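Long-range contact in ferredoxin (Nitrosospira multiformis, PDB 3LMF), which is of unknown function but belongs to the Csp family of four-helix-bundle proteins, whose characterised members store copper(I) on cysteines: residues A[12-17]-A[106-111]. Numbering follows the deposited sequence.
Sequences QACIDA and EHCRKM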
ATOM      1  N   GLN A  12     -20.172   6.252  -1.526  1.00 36.21           N
ATOM      2  CA  GLN A  12     -20.029   5.459  -0.316  1.00 35.99           C
ATOM      3  C   GLN A  12     -20.285   3.982  -0.593  1.00 39.12           C
ATOM      4  O   GLN A  12     -19.689   3.109   0.038  1.00 32.79           O
ATOM      5  CB  GLN A  12     -20.994   5.964   0.756  1.00 38.40           C
ATOM      6  CG  GLN A  12     -20.522   5.707   2.172  1.00 52.21           C
ATOM      7  CD  GLN A  12     -19.148   6.301   2.430  1.00 57.45           C
ATOM      8  OE1 GLN A  12     -18.910   7.482   2.169  1.00 58.88           O
ATOM      9  NE2 GLN A  12     -18.236   5.483   2.945  1.00 58.11           N
ATOM     10  N   ALA A  13     -21.171   3.705  -1.542  1.00 35.30           N
ATOM     11  CA  ALA A  13     -21.485   2.327  -1.889  1.00 35.33           C
ATOM     12  C   ALA A  13     -20.296   1.671  -2.583  1.00 29.68           C
ATOM     13  O   ALA A  13     -20.009   0.502  -2.353  1.00 24.68           O
ATOM     14  CB  ALA A  13     -22.716   2.277  -2.798  1.00 28.17           C
ATOM     15  N   CYS A  14     -19.605   2.418  -3.436  1.00 24.75           N
ATOM     16  CA  CYS A  14     -18.462   1.845  -4.133  1.00 28.20           C
ATOM     17  C   CYS A  14     -17.265   1.729  -3.199  1.00 24.77           C
ATOM     18  O   CYS A  14     -16.427   0.839  -3.360  1.00 26.07           O
ATOM     19  CB  CYS A  14     -18.082   2.681  -5.353  1.00 26.76           C
ATOM     20  SG  CYS A  14     -16.768   1.942  -6.353  1.00 29.65           S
ATOM     21  N   ILE A  15     -17.181   2.632  -2.230  1.00 20.97           N
ATOM     22  CA  ILE A  15     -16.092   2.600  -1.264  1.00 23.75           C
ATOM     23  C   ILE A  15     -16.190   1.335  -0.418  1.00 25.34           C
ATOM     24  O   ILE A  15     -15.206   0.607  -0.259  1.00 22.33           O
ATOM     25  CB  ILE A  15     -16.117   3.849  -0.354  1.00 26.11           C
ATOM     26  CG1 ILE A  15     -15.444   5.014  -1.082  1.00 25.82           C
ATOM     27  CG2 ILE A  15     -15.429   3.564   0.977  1.00 17.94           C
ATOM     28  CD1 ILE A  15     -15.490   6.320  -0.322  1.00 25.16           C
ATOM     29  N   ASP A  16     -17.380   1.059   0.105  1.00 25.35           N
ATOM     30  CA  ASP A  16     -17.577  -0.130   0.924  1.00 26.73           C
ATOM     31  C   ASP A  16     -17.391  -1.412   0.121  1.00 24.11           C
ATOM     32  O   ASP A  16     -16.901  -2.413   0.646  1.00 21.54           O
ATOM     33  CB  ASP A  16     -18.965  -0.115   1.569  1.00 34.61           C
ATOM     34  CG  ASP A  16     -19.130   1.021   2.565  1.00 43.77           C
ATOM     35  OD1 ASP A  16     -18.112   1.436   3.165  1.00 42.68           O
ATOM     36  OD2 ASP A  16     -20.273   1.489   2.759  1.00 44.39           O
ATOM     37  N   ALA A  17     -17.774  -1.374  -1.151  1.00 21.52           N
ATOM     38  CA  ALA A  17     -17.644  -2.532  -2.025  1.00 24.60           C
ATOM     39  C   ALA A  17     -16.166  -2.838  -2.280  1.00 23.31           C
ATOM     40  O   ALA A  17     -15.737  -3.987  -2.181  1.00 26.69           O
ATOM     41  CB  ALA A  17     -18.370  -2.277  -3.342  1.00 25.72           C
ATOM     42  N   GLU A 106     -19.293  -4.038 -10.435  1.00 26.44           N
ATOM     43  CA  GLU A 106     -20.488  -3.298 -10.819  1.00 25.62           C
ATOM     44  C   GLU A 106     -20.427  -1.863 -10.295  1.00 26.37           C
ATOM     45  O   GLU A 106     -20.695  -0.916 -11.038  1.00 25.39           O
ATOM     46  CB  GLU A 106     -21.744  -4.006 -10.288  1.00 26.03           C
ATOM     47  CG  GLU A 106     -23.028  -3.207 -10.468  1.00 38.48           C
ATOM     48  CD  GLU A 106     -24.270  -3.930  -9.962  1.00 50.89           C
ATOM     49  OE1 GLU A 106     -25.331  -3.271  -9.876  1.00 59.42           O
ATOM     50  OE2 GLU A 106     -24.200  -5.148  -9.662  1.00 44.35           O
ATOM     51  N   HIS A 107     -20.085  -1.693  -9.021  1.00 23.97           N
ATOM     52  CA  HIS A 107     -19.992  -0.341  -8.470  1.00 24.54           C
ATOM     53  C   HIS A 107     -18.870   0.440  -9.136  1.00 21.61           C
ATOM     54  O   HIS A 107     -19.016   1.625  -9.409  1.00 25.09           O
ATOM     55  CB  HIS A 107     -19.749  -0.360  -6.958  1.00 23.87           C
ATOM     56  CG  HIS A 107     -20.942  -0.772  -6.164  1.00 33.20           C
ATOM     57  ND1 HIS A 107     -21.131  -2.063  -5.724  1.00 35.21           N
ATOM     58  CD2 HIS A 107     -22.030  -0.072  -5.764  1.00 36.79           C
ATOM     59  CE1 HIS A 107     -22.284  -2.142  -5.084  1.00 33.46           C
ATOM     60  NE2 HIS A 107     -22.850  -0.948  -5.095  1.00 37.31           N
ATOM     61  N   CYS A 108     -17.752  -0.227  -9.394  1.00 21.61           N
ATOM     62  CA  CYS A 108     -16.636   0.442 -10.026  1.00 21.89           C
ATOM     63  C   CYS A 108     -17.014   0.892 -11.432  1.00 21.87           C
ATOM     64  O   CYS A 108     -16.607   1.972 -11.863  1.00 22.36           O
ATOM     65  CB  CYS A 108     -15.408  -0.470 -10.043  1.00 22.45           C
ATOM     66  SG  CYS A 108     -14.575  -0.560  -8.417  1.00 30.70           S
ATOM     67  N   ARG A 109     -17.789   0.078 -12.146  1.00 16.24           N
ATOM     68  CA  ARG A 109     -18.217   0.456 -13.486  1.00 20.83           C
ATOM     69  C   ARG A 109     -19.082   1.711 -13.405  1.00 16.49           C
ATOM     70  O   ARG A 109     -18.997   2.589 -14.262  1.00 19.86           O
ATOM     71  CB  ARG A 109     -18.987  -0.685 -14.172  1.00 24.88           C
ATOM     72  CG  ARG A 109     -18.107  -1.551 -15.070  1.00 24.32           C
ATOM     73  CD  ARG A 109     -18.918  -2.520 -15.918  1.00 19.88           C
ATOM     74  NE  ARG A 109     -19.636  -3.498 -15.097  1.00 30.66           N
ATOM     75  CZ  ARG A 109     -19.076  -4.569 -14.543  1.00 19.89           C
ATOM     76  NH1 ARG A 109     -19.811  -5.391 -13.810  1.00 19.85           N
ATOM     77  NH2 ARG A 109     -17.789  -4.826 -14.740  1.00 23.20           N
ATOM     78  N   LYS A 110     -19.899   1.806 -12.361  1.00 23.02           N
ATOM     79  CA  LYS A 110     -20.747   2.982 -12.180  1.00 32.48           C
ATOM     80  C   LYS A 110     -19.879   4.215 -11.933  1.00 31.20           C
ATOM     81  O   LYS A 110     -20.177   5.293 -12.436  1.00 30.01           O
ATOM     82  CB  LYS A 110     -21.705   2.788 -11.005  1.00 32.37           C
ATOM     83  CG  LYS A 110     -22.641   1.612 -11.174  1.00 48.66           C
ATOM     84  CD  LYS A 110     -23.589   1.480  -9.994  1.00 53.77           C
ATOM     85  CE  LYS A 110     -24.399   0.198 -10.106  1.00 54.08           C
ATOM     86  NZ  LYS A 110     -25.103   0.127 -11.417  1.00 42.79           N
HETATM   87  N   MSE A 111     -18.802   4.058 -11.164  1.00 29.58           N
HETATM   88  CA  MSE A 111     -17.921   5.188 -10.899  1.00 26.04           C
HETATM   89  C   MSE A 111     -17.192   5.594 -12.170  1.00 22.74           C
HETATM   90  O   MSE A 111     -17.051   6.777 -12.460  1.00 23.17           O
HETATM   91  CB  MSE A 111     -16.903   4.849  -9.804  1.00 27.06           C
HETATM   92  CG  MSE A 111     -17.480   4.801  -8.393  1.00 26.85           C
HETATM   93 SE   MSE A 111     -18.099   6.406  -7.825  1.00 30.54          SE
HETATM   94  CE  MSE A 111     -16.647   7.400  -8.042  1.00 27.70           C
TER
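Cys14 holds SG anti to its backbone N (chi1 -175°), which carries the sulfur across to helix 106-111, while His107, with CG anti to its carbonyl carbon (chi1 -73°), sets its imidazole against helix 12-17. The sulfur of Cys14 lies against the backbone of the facing helix, 3.8 Å from the carbonyl carbon of His107. Farther along, Cys14 SG meets CG of the selenomethionine Met111 at 3.6 Å. Cys108 SG approaches Cys14 SG to 3.9 Å, too far for a disulfide. The His107 ring spans two methyl groups one helical turn apart: CD2 is 3.8 Å from Ala13 CB, and ND1 is 3.7 Å from Ala17 CB. Over one face sits Ala13 O, 4.0 Å above the ring centre and already accepting the backbone N-H of Ala17. Helices 8-36 and 95-112, the first and last of a four-helix bundle, run roughly antiparallel here, their local axes 9.0 Å apart at an angle of 138°. Cys14 CA and His107 CA, 5.1 Å apart, are the nearest such pair across the segments, and the touching side chains of helix 12-17 are all small. Helix 43-64 contributes Met63, which touches both Cys14 and Met111; helix 70-90 adds Cys77 against Cys108 and Cys74 against Met111. In Csp relatives, cysteines directed into the bundle bind copper(I); the sulfurs of Cys14 and Cys108 are consistent with such a lining. His107 ND1 is hydrogen-bonded to Gln103 O, one turn back on its own helix, which probably helps hold the ring in this rotation. An alanine in place of His107 would probably open a gap beside the methyls of Ala13 and Ala17 and leave Gln103 O without its side-chain partner.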